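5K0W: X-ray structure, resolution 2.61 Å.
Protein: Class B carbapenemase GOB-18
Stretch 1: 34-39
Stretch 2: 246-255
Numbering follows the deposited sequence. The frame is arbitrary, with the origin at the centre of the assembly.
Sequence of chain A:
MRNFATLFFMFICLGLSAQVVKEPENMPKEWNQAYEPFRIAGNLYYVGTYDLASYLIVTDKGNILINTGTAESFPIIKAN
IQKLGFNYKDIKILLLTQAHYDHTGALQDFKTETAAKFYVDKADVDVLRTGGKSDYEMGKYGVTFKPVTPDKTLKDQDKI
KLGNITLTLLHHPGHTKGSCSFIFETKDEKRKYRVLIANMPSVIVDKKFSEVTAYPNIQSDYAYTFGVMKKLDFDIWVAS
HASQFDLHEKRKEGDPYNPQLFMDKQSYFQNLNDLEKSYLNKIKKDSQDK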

# COMPACT_ATOMS: atom_id res chain seq x y z
N ALA A 34 -9.94 2.81 -14.67
CA ALA A 34 -9.71 4.19 -14.22
C ALA A 34 -10.70 4.64 -13.15
O ALA A 34 -11.85 4.22 -13.14
CB ALA A 34 -9.78 5.15 -15.40
N TYR A 35 -10.22 5.50 -12.25
CA TYR A 35 -11.01 6.10 -11.19
C TYR A 35 -10.57 7.55 -11.06
O TYR A 35 -9.37 7.84 -11.04
CB TYR A 35 -10.84 5.35 -9.86
CG TYR A 35 -11.81 5.79 -8.79
CD1 TYR A 35 -13.10 5.26 -8.73
CD2 TYR A 35 -11.45 6.72 -7.83
CE1 TYR A 35 -14.01 5.67 -7.76
CE2 TYR A 35 -12.35 7.14 -6.86
CZ TYR A 35 -13.63 6.61 -6.83
OH TYR A 35 -14.53 7.00 -5.87
N GLU A 36 -11.55 8.45 -10.99
CA GLU A 36 -11.37 9.89 -10.87
C GLU A 36 -10.68 10.26 -9.54
O GLU A 36 -11.22 9.95 -8.47
CB GLU A 36 -12.74 10.56 -10.97
CG GLU A 36 -12.73 11.87 -11.72
CD GLU A 36 -12.95 13.06 -10.81
OE1 GLU A 36 -12.04 13.92 -10.73
OE2 GLU A 36 -14.02 13.12 -10.16
N PRO A 37 -9.51 10.94 -9.57
CA PRO A 37 -8.85 11.30 -8.30
C PRO A 37 -9.65 12.26 -7.41
O PRO A 37 -10.44 13.05 -7.92
CB PRO A 37 -7.52 11.92 -8.76
CG PRO A 37 -7.81 12.46 -10.11
CD PRO A 37 -8.71 11.42 -10.72
N PHE A 38 -9.47 12.15 -6.07
CA PHE A 38 -10.15 12.99 -5.09
C PHE A 38 -9.29 13.29 -3.86
O PHE A 38 -8.30 12.61 -3.61
CB PHE A 38 -11.53 12.39 -4.70
CG PHE A 38 -11.52 11.19 -3.77
CD1 PHE A 38 -11.28 9.91 -4.26
CD2 PHE A 38 -11.79 11.34 -2.42
CE1 PHE A 38 -11.29 8.80 -3.41
CE2 PHE A 38 -11.78 10.23 -1.56
CZ PHE A 38 -11.51 8.97 -2.06
N ARG A 39 -9.69 14.29 -3.08
CA ARG A 39 -9.03 14.69 -1.84
C ARG A 39 -9.62 13.87 -0.70
O ARG A 39 -10.83 13.91 -0.48
CB ARG A 39 -9.25 16.18 -1.60
CG ARG A 39 -8.40 16.76 -0.47
CD ARG A 39 -8.57 18.26 -0.47
NE ARG A 39 -7.99 18.87 0.72
CZ ARG A 39 -8.49 19.95 1.32
NH1 ARG A 39 -9.59 20.53 0.85
NH2 ARG A 39 -7.91 20.44 2.40
N ASP A 246 -14.33 0.04 1.59
CA ASP A 246 -15.63 0.21 0.92
C ASP A 246 -15.78 1.59 0.28
O ASP A 246 -16.75 2.29 0.54
CB ASP A 246 -16.78 -0.06 1.90
CG ASP A 246 -16.64 -1.33 2.72
OD1 ASP A 246 -16.70 -2.43 2.12
OD2 ASP A 246 -16.52 -1.23 3.96
N LEU A 247 -14.79 1.98 -0.54
CA LEU A 247 -14.74 3.28 -1.21
C LEU A 247 -15.94 3.53 -2.09
O LEU A 247 -16.52 4.61 -2.02
CB LEU A 247 -13.43 3.41 -2.01
CG LEU A 247 -13.26 4.67 -2.88
CD1 LEU A 247 -13.13 5.91 -2.02
CD2 LEU A 247 -12.08 4.54 -3.80
N HIS A 248 -16.31 2.53 -2.92
CA HIS A 248 -17.42 2.63 -3.88
C HIS A 248 -18.82 2.52 -3.30
O HIS A 248 -19.78 2.86 -4.00
CB HIS A 248 -17.18 1.72 -5.10
CG HIS A 248 -15.78 1.81 -5.63
ND1 HIS A 248 -15.29 2.98 -6.19
CD2 HIS A 248 -14.79 0.89 -5.59
CE1 HIS A 248 -14.03 2.72 -6.50
NE2 HIS A 248 -13.69 1.48 -6.16
N GLU A 249 -18.93 2.12 -2.03
CA GLU A 249 -20.19 2.07 -1.29
C GLU A 249 -20.39 3.42 -0.58
O GLU A 249 -21.52 3.89 -0.47
CB GLU A 249 -20.18 0.92 -0.28
CG GLU A 249 -20.58 -0.40 -0.92
CD GLU A 249 -20.22 -1.67 -0.17
OE1 GLU A 249 -19.82 -2.66 -0.84
OE2 GLU A 249 -20.35 -1.70 1.07
N LYS A 250 -19.28 4.03 -0.14
CA LYS A 250 -19.20 5.32 0.55
C LYS A 250 -19.41 6.49 -0.39
O LYS A 250 -20.06 7.47 0.00
CB LYS A 250 -17.83 5.47 1.22
CG LYS A 250 -17.70 4.71 2.51
CD LYS A 250 -16.26 4.67 2.95
CE LYS A 250 -16.18 3.94 4.26
NZ LYS A 250 -14.82 3.93 4.81
N ARG A 251 -18.81 6.44 -1.60
CA ARG A 251 -18.91 7.54 -2.55
C ARG A 251 -18.95 7.11 -4.01
O ARG A 251 -18.57 5.99 -4.36
CB ARG A 251 -17.80 8.60 -2.32
CG ARG A 251 -16.40 8.18 -2.75
CD ARG A 251 -15.30 9.15 -2.35
NE ARG A 251 -15.43 10.47 -2.98
CZ ARG A 251 -15.06 10.75 -4.23
NH1 ARG A 251 -15.21 11.98 -4.71
NH2 ARG A 251 -14.56 9.81 -5.02
N LYS A 252 -19.42 8.04 -4.86
CA LYS A 252 -19.45 7.92 -6.31
C LYS A 252 -18.46 8.97 -6.82
O LYS A 252 -18.15 9.91 -6.09
CB LYS A 252 -20.87 8.20 -6.86
CG LYS A 252 -21.44 7.06 -7.70
CD LYS A 252 -22.19 5.99 -6.85
CE LYS A 252 -22.63 4.80 -7.67
NZ LYS A 252 -23.43 3.84 -6.87
N GLU A 253 -17.90 8.80 -8.01
CA GLU A 253 -16.98 9.80 -8.56
C GLU A 253 -17.68 11.15 -8.71
O GLU A 253 -18.88 11.21 -9.00
CB GLU A 253 -16.39 9.33 -9.90
CG GLU A 253 -15.49 8.13 -9.72
CD GLU A 253 -15.32 7.32 -10.98
OE1 GLU A 253 -14.55 7.76 -11.87
OE2 GLU A 253 -15.97 6.25 -11.09
N GLY A 254 -16.94 12.21 -8.42
CA GLY A 254 -17.47 13.57 -8.47
C GLY A 254 -17.89 14.10 -7.11
O GLY A 254 -17.89 15.32 -6.93
N ASP A 255 -18.23 13.21 -6.14
CA ASP A 255 -18.68 13.57 -4.79
C ASP A 255 -17.74 14.56 -4.10
O ASP A 255 -16.53 14.44 -4.25
CB ASP A 255 -18.93 12.33 -3.92
CG ASP A 255 -20.13 11.48 -4.32
OD1 ASP A 255 -20.72 11.73 -5.41
OD2 ASP A 255 -20.46 10.52 -3.56
O HOH W 1 -16.79 5.51 -6.08
O HOH W 2 -14.27 13.65 -7.43
O HOH W 3 -14.05 10.91 -7.46

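What does the short helix at the start of the second stretch offer to the first? Asp246 stands at its N-cap position but remains beyond reach of the partner. Leu247, whose CA-to-CB bond points toward the other stretch, is the first to touch it, and it meets both rings: its CD1 lies 3.5 Å from CZ of Phe38, and its CD2 lies 4.0 Å from CZ of Tyr35. These are apolar contacts, made where both rings are buried.

How does His248 take part when its CA-to-CB bond points sideways? With chi1 at -45° (m), the end of the side chain comes nearer, and CE1 of His248 lies 3.2 Å from CE1 of Tyr35. The ring planes meet at 67° with centroids 5.0 Å apart, an oblique arrangement, and the tyrosine atom sits at the imidazole edge. Water 1 adds a polar link, lying 2.9 Å from ND1 of His248 and 2.7 Å from OH of Tyr35 while donating to the backbone O of Arg251 at 2.5 Å. Glu249 and Lys250 make no contact.

Why is Arg251 so well engaged? It is the first residue to leave helical backbone angles, and its side chain lays the guanidinium flat on Phe38, with the planes at 11° and the centres 3.8 Å apart. Charge thus sits over the aromatic face, with CZ of Arg251 21° off the ring normal, while CD of the same side chain makes a CH-pi contact over the face. The guanidinium edge remains free for polar partners: NH2 of Arg251 gives a weak hydrogen bond to OH of Tyr35 (2.9 Å, 127°), and NH1 of Arg251 bonds to the backbone O of Asp255 at 2.8 Å, tying the arginine to the end of the following turn.

What does the type II turn from Lys252 to Asp255 contribute? The CA-to-CB bond of Lys252 points away, but the backbone N of Lys252 bonds to OD2 of Asp255 at 3.0 Å, bracing the turn. Glu253 reaches across in two ways: its CG lies over one face of the Tyr35 ring, 3.9 Å from the ring centroid, in a CH-pi contact, and its OE1 accepts a hydrogen bond from N of Glu36 at 3.2 Å. Gly254 has backbone angles at which a CB would be jammed against the preceding carbonyl O. Its N and the Glu36 carboxylate are joined through water 2, which donates to OE2 of Glu36 at 2.8 Å and accepts a weak bond from N of Gly254 at 3.2 Å.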